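Local coordinates for natterin-like protein (Lethenteron camtschaticum, PDB 5ZU4) that probably binds carbohydrate through a jacalin-like lectin domain and probably forms membrane pores through an aerolysin-type module, at residues S71-K76 and T96-E101; S121-G126 and N144-S149; Q184-E189 and V254-H259; K196-S201 and A216-V221; K246-T251 and Y304-A309. All coordinates share one frame; numbering follows the deposited sequence.

Contact 1. Residues S71-K76 and T96-E101; sequences SGEFIK and TSRSRE
The carboxylate of Glu73 is met by two side chains of segment 96-101. Arg100 grips it side-on in a salt bridge: NE bonds to Glu73 OE2 at 3.2 Å, nearly straight and in the guanidinium plane, while Arg100 NH2 reaches Glu73 OE1 at 3.0 Å from a more tilted position. Both oxygens use their syn lone pairs, which leaves the anti lone pair of Glu73 OE2 for Thr96 OG1, 2.6 Å away. An extended chain, with Glu73 CG anti to the backbone N (chi1 -177°), carries the acid this far. Arg98 passes over the same side chain, its guanidinium face above Glu73 CB, and its NH1 donates to Ser71 O at 2.9 Å; its NH2 pairs with Glu70.

Ser97 ties down the backbone of Phe74. Its OG accepts from Phe74 N at 2.7 Å, its own N donates to Phe74 O at 2.7 Å, and Ser97 CB sits over one face of the Phe74 ring, 3.4 Å from the centroid, in a CH-pi contact. Thr96 OG1 also accepts from Arg98 N, an ST turn, and from Arg100 N, bracing the type I turn from Thr96 to Ser99. Within the jacalin-like domain this loop links strands 89-96 and 101-105. Glu73 OE1 has a further donor in Glu70 N and Arg100 NH2 a further acceptor in Glu68 O, so the buried carboxylate is well compensated and probably stays ionised.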
# COMPACT_ATOMS: atom_id res chain seq x y z
N SER B 71 -5.85 -18.35 -6.57
CA SER B 71 -5.62 -17.52 -5.40
C SER B 71 -6.81 -16.60 -5.18
O SER B 71 -7.15 -15.83 -6.07
CB SER B 71 -4.38 -16.65 -5.61
OG SER B 71 -3.20 -17.45 -5.66
N GLY B 72 -7.46 -16.71 -4.02
CA GLY B 72 -8.63 -15.86 -3.70
C GLY B 72 -9.98 -16.34 -4.22
O GLY B 72 -11.00 -15.67 -4.05
N GLU B 73 -10.00 -17.51 -4.84
CA GLU B 73 -11.23 -18.13 -5.30
C GLU B 73 -11.70 -19.08 -4.19
O GLU B 73 -10.93 -19.90 -3.72
CB GLU B 73 -10.96 -18.91 -6.60
CG GLU B 73 -12.17 -19.56 -7.24
CD GLU B 73 -11.84 -20.31 -8.53
OE1 GLU B 73 -10.64 -20.60 -8.78
OE2 GLU B 73 -12.80 -20.60 -9.30
N PHE B 74 -12.97 -19.01 -3.82
CA PHE B 74 -13.50 -19.89 -2.79
C PHE B 74 -14.73 -20.60 -3.31
O PHE B 74 -15.10 -20.38 -4.44
CB PHE B 74 -13.77 -19.13 -1.49
CG PHE B 74 -14.68 -17.94 -1.65
CD1 PHE B 74 -14.20 -16.74 -2.17
CD2 PHE B 74 -16.02 -18.02 -1.25
CE1 PHE B 74 -15.05 -15.66 -2.33
CE2 PHE B 74 -16.86 -16.94 -1.39
CZ PHE B 74 -16.39 -15.76 -1.94
N ILE B 75 -15.34 -21.46 -2.49
CA ILE B 75 -16.51 -22.24 -2.90
C ILE B 75 -17.81 -21.50 -2.57
O ILE B 75 -18.05 -21.10 -1.42
CB ILE B 75 -16.48 -23.65 -2.28
CG1 ILE B 75 -15.34 -24.47 -2.89
CG2 ILE B 75 -17.80 -24.39 -2.53
CD1 ILE B 75 -14.97 -25.69 -2.08
N LYS B 76 -18.63 -21.30 -3.61
CA LYS B 76 -19.95 -20.69 -3.47
C LYS B 76 -21.02 -21.69 -3.05
O LYS B 76 -21.97 -21.33 -2.34
CB LYS B 76 -20.36 -20.09 -4.80
CG LYS B 76 -21.72 -19.41 -4.82
CD LYS B 76 -21.83 -18.43 -6.00
CE LYS B 76 -21.89 -19.13 -7.35
NZ LYS B 76 -21.84 -18.17 -8.50
N THR B 96 -17.56 -22.20 -7.78
CA THR B 96 -16.72 -21.26 -7.06
C THR B 96 -17.26 -19.84 -7.03
O THR B 96 -18.24 -19.50 -7.68
CB THR B 96 -15.31 -21.22 -7.64
OG1 THR B 96 -15.32 -20.51 -8.89
CG2 THR B 96 -14.77 -22.63 -7.84
N SER B 97 -16.59 -19.02 -6.23
CA SER B 97 -16.78 -17.56 -6.20
C SER B 97 -16.57 -16.87 -7.57
O SER B 97 -17.02 -15.76 -7.78
CB SER B 97 -15.82 -16.97 -5.14
OG SER B 97 -14.43 -17.29 -5.39
N ARG B 98 -15.86 -17.52 -8.49
CA ARG B 98 -15.66 -17.03 -9.86
C ARG B 98 -16.53 -17.79 -10.87
O ARG B 98 -16.23 -17.78 -12.06
CB ARG B 98 -14.19 -17.18 -10.29
CG ARG B 98 -13.14 -16.78 -9.26
CD ARG B 98 -12.64 -15.35 -9.41
NE ARG B 98 -11.67 -14.98 -8.35
CZ ARG B 98 -10.37 -15.29 -8.33
NH1 ARG B 98 -9.61 -14.87 -7.31
NH2 ARG B 98 -9.80 -16.01 -9.30
N SER B 99 -17.60 -18.45 -10.41
CA SER B 99 -18.52 -19.19 -11.28
C SER B 99 -17.91 -20.35 -12.08
O SER B 99 -18.51 -20.81 -13.04
CB SER B 99 -19.24 -18.22 -12.22
OG SER B 99 -19.94 -17.25 -11.47
N ARG B 100 -16.72 -20.83 -11.69
CA ARG B 100 -16.12 -22.01 -12.31
C ARG B 100 -16.75 -23.24 -11.67
O ARG B 100 -17.09 -23.22 -10.49
CB ARG B 100 -14.60 -22.03 -12.14
CG ARG B 100 -13.84 -20.93 -12.89
CD ARG B 100 -12.40 -21.33 -13.22
NE ARG B 100 -11.63 -21.73 -12.04
CZ ARG B 100 -10.44 -22.34 -12.05
NH1 ARG B 100 -9.84 -22.66 -13.19
NH2 ARG B 100 -9.83 -22.63 -10.90
N GLU B 101 -16.89 -24.30 -12.46
CA GLU B 101 -17.70 -25.45 -12.07
C GLU B 101 -16.85 -26.73 -12.11
O GLU B 101 -15.92 -26.87 -12.93
CB GLU B 101 -18.92 -25.53 -12.99
CG GLU B 101 -20.08 -26.33 -12.42
CD GLU B 101 -21.39 -26.21 -13.24
OE1 GLU B 101 -21.83 -25.06 -13.57
OE2 GLU B 101 -21.97 -27.28 -13.53

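Contact 2. Residues S121-G126 and N144-S149; sequences SGICLG and NAIKSS. With EDO (1,2-ethanediol), chain K.
Ile146 reaches Ser121 with its CG1 branch, held beside its own backbone N (chi1 -63°) and extended beyond, so that CD1 comes to 4.1 Å from Ser121 CB. Ser121 OG lies between its backbone N and carbonyl carbon (chi1 70°), where it accepts from Ile123 N at 2.9 Å in an ST turn; the same hydroxyl is bonded to Ile143 O. Ser121 CB, which points toward the other segment, rests against Asn144 O at 3.6 Å as well as the Ile146 methyl. Ile123 CG1 approaches Ile146 CD1 more loosely, at 4.4 Å. No hydrogen bond crosses between the segments, and the contact is small and buried. Beyond the ST turn, a 1,2-ethanediol, probably from the crystallisation liquor, bridges the backbone: its O1 donates to Gly122 O at 3.0 Å and accepts from Cys124 N at 3.2 Å.

The segments belong to a hairpin that joins strand 123-131 of the jacalin-like region to the long strand 135-155, which runs on into the aerolysin-type region. Ser121 and Ile123 make backbone hydrogen bonds to Ile143, and Ile146 also packs on Ile283 of strand 260-285. Ile146 N donates to Ser191 OG of the second subunit, while Lys147 and Ser148 form a classic beta bulge opposite Thr284.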
# COMPACT_ATOMS: atom_id res chain seq x y z
N SER B 121 -18.00 -20.21 5.18
CA SER B 121 -17.24 -19.16 4.48
C SER B 121 -16.91 -19.52 3.04
O SER B 121 -16.50 -18.66 2.30
CB SER B 121 -15.92 -18.92 5.20
OG SER B 121 -15.03 -20.02 5.06
N GLY B 122 -17.01 -20.80 2.68
CA GLY B 122 -16.51 -21.29 1.40
C GLY B 122 -15.01 -21.59 1.40
O GLY B 122 -14.47 -21.99 0.38
N ILE B 123 -14.33 -21.36 2.53
CA ILE B 123 -12.91 -21.61 2.62
C ILE B 123 -12.81 -23.02 3.23
O ILE B 123 -13.22 -23.24 4.40
CB ILE B 123 -12.15 -20.58 3.53
CG1 ILE B 123 -12.45 -19.12 3.19
CG2 ILE B 123 -10.65 -20.81 3.46
CD1 ILE B 123 -12.28 -18.80 1.74
N CYS B 124 -12.25 -23.95 2.45
CA CYS B 124 -12.23 -25.35 2.77
C CYS B 124 -10.91 -25.75 3.37
O CYS B 124 -9.86 -25.44 2.80
CB CYS B 124 -12.52 -26.17 1.50
SG CYS B 124 -12.44 -27.98 1.74
N LEU B 125 -10.94 -26.45 4.51
CA LEU B 125 -9.72 -26.94 5.19
C LEU B 125 -9.29 -28.35 4.78
O LEU B 125 -8.27 -28.88 5.26
CB LEU B 125 -9.90 -26.89 6.71
CG LEU B 125 -10.03 -25.50 7.33
CD1 LEU B 125 -10.59 -25.58 8.73
CD2 LEU B 125 -8.68 -24.80 7.34
N GLY B 126 -10.09 -28.97 3.92
CA GLY B 126 -9.82 -30.30 3.40
C GLY B 126 -11.02 -31.19 3.48
O GLY B 126 -12.15 -30.72 3.39
N ASN B 144 -16.60 -21.83 9.12
CA ASN B 144 -17.81 -21.04 9.15
C ASN B 144 -17.54 -19.58 8.82
O ASN B 144 -16.40 -19.15 8.80
CB ASN B 144 -18.46 -21.17 10.52
CG ASN B 144 -19.28 -22.44 10.63
OD1 ASN B 144 -19.94 -22.85 9.68
ND2 ASN B 144 -19.25 -23.07 11.78
N ALA B 145 -18.60 -18.84 8.51
CA ALA B 145 -18.51 -17.47 8.08
C ALA B 145 -17.60 -16.69 9.00
O ALA B 145 -17.76 -16.73 10.23
CB ALA B 145 -19.88 -16.83 8.05
N ILE B 146 -16.65 -15.99 8.39
CA ILE B 146 -15.59 -15.31 9.10
C ILE B 146 -15.94 -13.85 9.38
O ILE B 146 -16.42 -13.15 8.52
CB ILE B 146 -14.30 -15.38 8.28
CG1 ILE B 146 -13.89 -16.85 8.14
CG2 ILE B 146 -13.16 -14.55 8.90
CD1 ILE B 146 -12.84 -17.08 7.08
N LYS B 147 -15.65 -13.41 10.59
CA LYS B 147 -15.74 -12.01 10.96
C LYS B 147 -14.36 -11.34 10.85
O LYS B 147 -14.26 -10.21 10.36
CB LYS B 147 -16.34 -11.87 12.37
CG LYS B 147 -16.52 -10.43 12.82
CD LYS B 147 -17.37 -10.32 14.08
CE LYS B 147 -16.59 -10.70 15.35
NZ LYS B 147 -17.30 -11.77 16.12
N SER B 148 -13.31 -11.99 11.32
CA SER B 148 -12.00 -11.37 11.27
C SER B 148 -10.87 -12.36 11.20
O SER B 148 -11.02 -13.52 11.62
CB SER B 148 -11.80 -10.47 12.48
OG SER B 148 -11.66 -11.24 13.68
N SER B 149 -9.75 -11.88 10.68
CA SER B 149 -8.54 -12.64 10.51
C SER B 149 -7.38 -11.76 10.95
O SER B 149 -6.93 -10.95 10.15
CB SER B 149 -8.36 -12.96 9.05
OG SER B 149 -9.29 -13.90 8.65
C1 EDO K . -10.67 -22.82 -1.29
O1 EDO K . -11.89 -23.19 -0.60
C2 EDO K . -10.10 -21.47 -0.84
O2 EDO K . -8.67 -21.55 -0.66

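Contact 3. Residues Q184-E189 and V254-H259; sequences QSYTFE and VTVPTH
Strands 184-189 and 254-256 run antiparallel, their axes 4.7 Å apart at 152°, with Gln184-Val256 and Tyr186-Val254 as hydrogen-bonded pairs flanking the non-hydrogen-bonded pair Ser185-Thr255. Four backbone bonds join them, the shortest from Val254 N to Tyr186 O at 2.7 Å, and Ser185 CA and Thr255 CA add CA-H...O contacts to Val254 O and Gln184 O.

Gln184, Tyr186, Val254 and Val256 project from one face of the sheet. The tyrosine ring, with CG beside the backbone N (chi1 -57°), crosses Val256 obliquely and meets it with an edge: CE1 lies 3.9 Å from Val256 CG2, a methyl near the ring plane. Val254 has the same rotamer as Val256 and turns its CG2 in the same direction, to Phe188 CB at 3.8 Å. The tyrosine hydroxyl reaches back along its strand to Gln184 OE1 at 3.1 Å, donating from above the carbonyl plane of the amide and not along a lone pair. Ser185 and Thr255 share the other face, where the serine OG comes to 4.1 Å from Thr255 CG2.

Around the face of the two valines lie Tyr176, whose ring meets that of Tyr186, and Val262, which touches both valines; the ring of Phe188 meets that of Phe252 and has a cation-pi partner in Lys172. This is the far end of the elongated aerolysin-type module. The chemistry is two-sided: one face is mainly apolar, edged by the Tyr186-Gln184 hydrogen bond, hydroxyls line the exposed other, and the backbone bonds hold the strands in register between them.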
# COMPACT_ATOMS: atom_id res chain seq x y z
N GLN B 184 26.99 36.35 16.15
CA GLN B 184 25.81 36.22 15.29
C GLN B 184 25.02 34.98 15.62
O GLN B 184 25.57 33.99 16.13
CB GLN B 184 26.22 36.16 13.84
CG GLN B 184 26.69 37.50 13.32
CD GLN B 184 27.36 37.39 11.97
OE1 GLN B 184 27.75 36.32 11.53
NE2 GLN B 184 27.48 38.52 11.31
N SER B 185 23.74 35.04 15.30
CA SER B 185 22.82 33.92 15.54
C SER B 185 21.95 33.69 14.32
O SER B 185 21.31 34.62 13.86
CB SER B 185 21.93 34.19 16.78
OG SER B 185 21.67 32.95 17.46
N TYR B 186 21.91 32.45 13.84
CA TYR B 186 21.02 32.06 12.73
C TYR B 186 20.18 30.88 13.15
O TYR B 186 20.50 30.20 14.11
CB TYR B 186 21.81 31.62 11.49
CG TYR B 186 22.77 32.62 10.97
CD1 TYR B 186 24.03 32.70 11.49
CD2 TYR B 186 22.43 33.47 9.89
CE1 TYR B 186 24.95 33.61 11.00
CE2 TYR B 186 23.36 34.39 9.39
CZ TYR B 186 24.62 34.44 9.95
OH TYR B 186 25.59 35.32 9.55
N THR B 187 19.14 30.61 12.37
CA THR B 187 18.35 29.38 12.50
C THR B 187 18.67 28.43 11.31
O THR B 187 18.52 28.82 10.18
CB THR B 187 16.86 29.73 12.54
OG1 THR B 187 16.63 30.56 13.67
CG2 THR B 187 16.01 28.50 12.64
N PHE B 188 19.14 27.23 11.60
CA PHE B 188 19.29 26.17 10.64
C PHE B 188 17.99 25.40 10.59
O PHE B 188 17.41 25.13 11.64
CB PHE B 188 20.43 25.23 11.07
CG PHE B 188 20.69 24.11 10.12
CD1 PHE B 188 21.54 24.29 9.03
CD2 PHE B 188 20.05 22.89 10.27
CE1 PHE B 188 21.77 23.23 8.13
CE2 PHE B 188 20.27 21.84 9.40
CZ PHE B 188 21.13 22.01 8.30
N GLU B 189 17.57 25.03 9.38
CA GLU B 189 16.39 24.17 9.13
C GLU B 189 16.71 23.18 7.99
O GLU B 189 17.41 23.52 7.04
CB GLU B 189 15.22 25.01 8.65
CG GLU B 189 14.60 25.94 9.66
CD GLU B 189 13.58 26.87 9.03
OE1 GLU B 189 13.41 26.91 7.78
OE2 GLU B 189 12.96 27.63 9.82
N VAL B 254 21.95 28.52 15.59
CA VAL B 254 23.37 28.38 15.37
C VAL B 254 24.01 29.67 15.79
O VAL B 254 23.72 30.73 15.23
CB VAL B 254 23.68 28.09 13.91
CG1 VAL B 254 25.19 27.91 13.71
CG2 VAL B 254 22.91 26.86 13.45
N THR B 255 24.90 29.60 16.78
CA THR B 255 25.62 30.79 17.18
C THR B 255 27.03 30.75 16.57
O THR B 255 27.72 29.73 16.55
CB THR B 255 25.60 31.08 18.72
OG1 THR B 255 26.80 30.61 19.31
CG2 THR B 255 24.38 30.49 19.41
N VAL B 256 27.41 31.88 16.01
CA VAL B 256 28.64 31.98 15.23
C VAL B 256 29.52 32.99 15.95
O VAL B 256 29.21 34.18 15.94
CB VAL B 256 28.35 32.39 13.78
CG1 VAL B 256 29.62 32.34 12.94
CG2 VAL B 256 27.31 31.46 13.18
N PRO B 257 30.57 32.50 16.62
CA PRO B 257 31.54 33.38 17.28
C PRO B 257 32.12 34.47 16.37
O PRO B 257 32.18 34.30 15.15
CB PRO B 257 32.69 32.42 17.71
CG PRO B 257 32.12 31.04 17.67
CD PRO B 257 30.95 31.07 16.73
N THR B 258 32.56 35.55 16.99
CA THR B 258 33.29 36.64 16.30
C THR B 258 34.49 36.10 15.53
O THR B 258 35.27 35.34 16.09
CB THR B 258 33.80 37.70 17.32
OG1 THR B 258 34.72 37.11 18.25
CG2 THR B 258 32.63 38.32 18.11
N HIS B 259 34.59 36.46 14.25
CA HIS B 259 35.71 36.07 13.34
C HIS B 259 35.87 34.58 13.16
O HIS B 259 36.99 34.05 13.07
CB HIS B 259 37.06 36.74 13.76
CG HIS B 259 36.96 38.22 13.80
ND1 HIS B 259 36.81 38.93 14.98
CD2 HIS B 259 36.83 39.12 12.80
CE1 HIS B 259 36.65 40.21 14.71
NE2 HIS B 259 36.65 40.35 13.39

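Contact 4. Residues K196-S201 and A216-V221; sequences KKSSWS and AGIPEV
Ile218 packs against Ser198 and Trp200, and Glu220 pairs with Lys196, where two strands of the aerolysin-type module, 184-200 and 213-223, face each other through their side chains. Their backbones stay well apart, the closest CA atoms, those of Ser198 and Ile218, being 7.4 Å from each other, so this is packing between strands that are not paired at this point.

The apolar part centres on Ile218. Its CG2 methyl, set beside the backbone N while CG1 stands between N and the carbonyl carbon (chi1 59°), points into the corner between Ser198 and Trp200. It approaches the indole obliquely, 3.6 Å from Trp200 CH2, the two side chains crossing at about a right angle. The tryptophan is itself packed against Tyr299 and, edge-to-face, Tyr277.

Polar groups border this patch. Ser198 OG rests 3.3 Å from Ile218 CG2 while its hydrogen bonds go to Tyr299 OH and to a bound glycerol, probably from the crystallisation liquor. Thr303 bonds to Glu220 OE2 and, weakly, to Lys196 NZ, tying Glu220 and Lys196 to strand 290-313.

The charged interaction is the salt bridge between these two. Lys196 folds back at chi3 and chi4, Glu220 bends at chi2, and the chains cross nearly at right angles; Lys196 NZ stands 3.2 Å from Glu220 OE2 and also 3.2 Å from Glu220 OE1, which receives its hydrogen bond on the syn lone pair.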
# COMPACT_ATOMS: atom_id res chain seq x y z
N LYS B 196 9.02 4.65 5.14
CA LYS B 196 9.20 3.52 6.02
C LYS B 196 8.44 2.38 5.40
O LYS B 196 7.45 2.61 4.68
CB LYS B 196 8.63 3.80 7.41
CG LYS B 196 9.41 4.84 8.18
CD LYS B 196 8.56 5.64 9.14
CE LYS B 196 8.01 4.82 10.30
NZ LYS B 196 9.03 3.99 10.99
N LYS B 197 8.91 1.16 5.68
CA LYS B 197 8.28 -0.04 5.17
C LYS B 197 8.33 -1.13 6.21
O LYS B 197 9.23 -1.17 7.03
CB LYS B 197 8.99 -0.55 3.92
CG LYS B 197 8.96 0.41 2.75
CD LYS B 197 9.51 -0.23 1.48
CE LYS B 197 9.63 0.79 0.36
NZ LYS B 197 10.00 0.15 -0.93
N SER B 198 7.33 -2.00 6.15
CA SER B 198 7.10 -3.11 7.04
C SER B 198 6.51 -4.24 6.18
O SER B 198 5.52 -4.04 5.46
CB SER B 198 6.08 -2.73 8.10
OG SER B 198 6.68 -2.09 9.18
N SER B 199 7.10 -5.43 6.25
CA SER B 199 6.58 -6.60 5.58
C SER B 199 6.70 -7.79 6.52
O SER B 199 7.77 -8.06 7.00
CB SER B 199 7.37 -6.84 4.32
OG SER B 199 7.04 -8.11 3.77
N TRP B 200 5.59 -8.49 6.78
CA TRP B 200 5.62 -9.81 7.42
C TRP B 200 5.37 -10.90 6.38
O TRP B 200 4.30 -10.93 5.75
CB TRP B 200 4.56 -9.90 8.52
CG TRP B 200 4.85 -9.06 9.72
CD1 TRP B 200 5.56 -9.43 10.82
CD2 TRP B 200 4.44 -7.73 9.94
NE1 TRP B 200 5.62 -8.41 11.71
CE2 TRP B 200 4.91 -7.35 11.21
CE3 TRP B 200 3.68 -6.81 9.20
CZ2 TRP B 200 4.68 -6.09 11.75
CZ3 TRP B 200 3.44 -5.57 9.74
CH2 TRP B 200 3.94 -5.21 11.00
N SER B 201 6.33 -11.81 6.22
CA SER B 201 6.15 -12.91 5.28
C SER B 201 4.97 -13.77 5.71
O SER B 201 4.69 -13.93 6.92
CB SER B 201 7.41 -13.78 5.17
OG SER B 201 7.65 -14.47 6.38
N ALA B 216 0.23 -5.26 16.09
CA ALA B 216 1.61 -5.36 16.58
C ALA B 216 2.31 -4.03 16.50
O ALA B 216 1.87 -3.11 15.78
CB ALA B 216 2.41 -6.36 15.76
N GLY B 217 3.40 -3.91 17.24
CA GLY B 217 4.32 -2.80 17.05
C GLY B 217 5.38 -3.26 16.07
O GLY B 217 5.64 -4.47 15.95
N ILE B 218 6.01 -2.30 15.40
CA ILE B 218 7.10 -2.65 14.45
C ILE B 218 8.47 -2.32 15.02
O ILE B 218 8.61 -1.38 15.82
CB ILE B 218 6.97 -1.96 13.07
CG1 ILE B 218 6.95 -0.44 13.20
CG2 ILE B 218 5.69 -2.38 12.36
CD1 ILE B 218 7.78 0.23 12.14
N PRO B 219 9.50 -3.06 14.59
CA PRO B 219 10.88 -2.71 14.94
C PRO B 219 11.23 -1.29 14.56
O PRO B 219 11.01 -0.90 13.39
CB PRO B 219 11.69 -3.69 14.11
CG PRO B 219 10.80 -4.88 14.01
CD PRO B 219 9.45 -4.31 13.83
N GLU B 220 11.70 -0.52 15.55
CA GLU B 220 12.28 0.79 15.36
C GLU B 220 13.72 0.80 15.88
O GLU B 220 14.19 -0.17 16.50
CB GLU B 220 11.45 1.88 16.07
CG GLU B 220 9.97 2.00 15.68
CD GLU B 220 9.70 2.50 14.24
OE1 GLU B 220 8.52 2.83 13.97
OE2 GLU B 220 10.60 2.55 13.37
N VAL B 221 14.43 1.89 15.62
CA VAL B 221 15.81 2.06 16.07
C VAL B 221 15.96 3.21 17.10
O VAL B 221 15.54 4.33 16.86
CB VAL B 221 16.76 2.22 14.85
CG1 VAL B 221 18.05 2.93 15.21
CG2 VAL B 221 17.05 0.87 14.25

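Contact 5. Residues K246-T251 and Y304-A309; sequences KTETLT and YTKMTA. With EDO (1,2-ethanediol), chain M.
A single water joins the two segments where no direct hydrogen bond does: it donates to Glu248 OE1 at 2.6 Å and to Thr249 O at 2.7 Å, and accepts from Met307 N at 3.2 Å. Glu248 bends at chi2 (-63°) to bring its carboxylate to this water. Lys306 crosses the acid at about a right angle, laying its CD against Glu248 OE1, but Lys306 NZ stays 4.0 Å from Glu248 OE2, too far for a salt bridge.

Met307 fills the middle of the contact. Its sulfur, SD, lies 3.6 Å from Glu248 O and touches Glu248 CB, and Met307 CB packs on Leu250 CB at 3.9 Å. Both segments lie on long beta-strands of the aerolysin-type module that are not paired with each other here: 246-251 bonds to strand 184-200, and 304-309 to strand 260-285. Met307 packs further on Ser190 and on Ile268. Two residues on from Glu248 and pointing the same way, Leu250 has CG anti to the backbone N (chi1 -174°), and its branches spread over the other segment: CD1 comes to Met307 O, CD2 lies 3.5 Å from Thr308 O and also meets Ala309 CB. Thr249 and Thr247 pack on Ile146 and Lys147 of the second subunit.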
# COMPACT_ATOMS: atom_id res chain seq x y z
N LYS B 246 6.46 10.14 5.12
CA LYS B 246 6.65 11.07 6.20
C LYS B 246 7.73 12.08 5.82
O LYS B 246 8.63 11.79 4.99
CB LYS B 246 7.09 10.28 7.44
CG LYS B 246 6.42 10.71 8.73
CD LYS B 246 6.14 9.53 9.65
CE LYS B 246 7.39 9.04 10.35
NZ LYS B 246 7.02 8.20 11.52
N THR B 247 7.65 13.26 6.42
CA THR B 247 8.66 14.27 6.28
C THR B 247 9.29 14.50 7.62
O THR B 247 8.64 15.01 8.54
CB THR B 247 8.06 15.57 5.76
OG1 THR B 247 7.34 15.30 4.55
CG2 THR B 247 9.18 16.61 5.48
N GLU B 248 10.58 14.15 7.73
CA GLU B 248 11.37 14.44 8.92
C GLU B 248 11.93 15.86 8.87
O GLU B 248 12.29 16.36 7.81
CB GLU B 248 12.56 13.45 9.03
CG GLU B 248 12.16 12.04 9.44
CD GLU B 248 11.53 11.96 10.82
OE1 GLU B 248 11.95 12.71 11.71
OE2 GLU B 248 10.61 11.15 11.01
N THR B 249 12.09 16.47 10.04
CA THR B 249 12.60 17.81 10.13
C THR B 249 13.61 17.95 11.26
O THR B 249 13.72 17.11 12.16
CB THR B 249 11.47 18.85 10.36
OG1 THR B 249 10.84 18.63 11.62
CG2 THR B 249 10.38 18.77 9.30
N LEU B 250 14.34 19.06 11.19
CA LEU B 250 15.35 19.41 12.14
C LEU B 250 15.51 20.90 12.08
O LEU B 250 15.62 21.44 11.02
CB LEU B 250 16.67 18.74 11.86
CG LEU B 250 17.73 18.97 12.93
CD1 LEU B 250 17.29 18.35 14.26
CD2 LEU B 250 19.05 18.39 12.48
N THR B 251 15.50 21.55 13.22
CA THR B 251 15.81 22.96 13.30
C THR B 251 16.46 23.26 14.64
O THR B 251 16.11 22.67 15.68
CB THR B 251 14.57 23.83 13.05
OG1 THR B 251 14.95 25.19 13.01
CG2 THR B 251 13.51 23.68 14.17
N TYR B 304 14.09 4.72 9.78
CA TYR B 304 15.02 5.82 9.87
C TYR B 304 15.10 6.25 11.31
O TYR B 304 14.16 6.10 12.05
CB TYR B 304 14.56 6.98 9.01
CG TYR B 304 14.74 6.75 7.54
CD1 TYR B 304 13.78 6.04 6.83
CD2 TYR B 304 15.86 7.24 6.86
CE1 TYR B 304 13.95 5.80 5.49
CE2 TYR B 304 16.03 7.02 5.50
CZ TYR B 304 15.07 6.28 4.81
OH TYR B 304 15.20 6.03 3.44
N THR B 305 16.23 6.82 11.69
CA THR B 305 16.37 7.52 12.95
C THR B 305 15.79 8.92 12.73
O THR B 305 15.26 9.25 11.64
CB THR B 305 17.86 7.69 13.38
OG1 THR B 305 18.56 8.52 12.44
CG2 THR B 305 18.56 6.39 13.42
N LYS B 306 15.90 9.73 13.76
CA LYS B 306 15.64 11.17 13.67
C LYS B 306 16.83 11.84 13.03
O LYS B 306 17.92 11.30 13.02
CB LYS B 306 15.41 11.77 15.07
CG LYS B 306 14.24 11.17 15.86
CD LYS B 306 12.91 11.40 15.14
CE LYS B 306 11.76 10.73 15.89
NZ LYS B 306 10.58 10.54 15.00
N MET B 307 16.61 13.02 12.51
CA MET B 307 17.66 13.76 11.87
C MET B 307 18.55 14.37 12.93
O MET B 307 18.05 14.82 13.94
CB MET B 307 17.07 14.90 11.03
CG MET B 307 16.49 14.41 9.72
SD MET B 307 15.65 15.70 8.84
CE MET B 307 16.92 16.82 8.39
N THR B 308 19.85 14.44 12.65
CA THR B 308 20.83 15.06 13.51
C THR B 308 21.70 15.99 12.71
O THR B 308 21.55 16.11 11.50
CB THR B 308 21.70 14.00 14.22
OG1 THR B 308 22.36 13.18 13.26
CG2 THR B 308 20.81 13.12 15.13
N ALA B 309 22.59 16.68 13.40
CA ALA B 309 23.53 17.56 12.75
C ALA B 309 24.83 17.69 13.50
O ALA B 309 24.88 17.62 14.73
CB ALA B 309 22.90 18.91 12.53
C1 EDO M . 21.66 19.78 17.00
O1 EDO M . 21.56 18.40 16.54
C2 EDO M . 22.86 20.60 16.48
O2 EDO M . 24.10 19.86 16.59
O HOH W 1 13.72 14.45 12.55

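How the contacts relate
Along the chain, contacts 1 and 2 come first and in series; contact 4 is nested in the loop closed by contact 3, while contacts 3 and 5 interleave. Contact 1 lies in the jacalin-like part. Contact 2, its centre 13 Å away, touches it, Ile75 N probably bonding to Gly122 O, and leads into the aerolysin-type part through strand 135-155. Contacts 4, 5 and 3 then follow one another down the elongated module, with centres 19 and 20 Å apart in turn; 3 and 4 share strand 184-200, 3 and 5 share strand 241-256. Contacts 1 and 3 are 68 Å apart between centres. Contacts 1, 2 and 5 touch the second subunit, contact 3 through one residue, contact 4 not at all, so the dimer engages both parts.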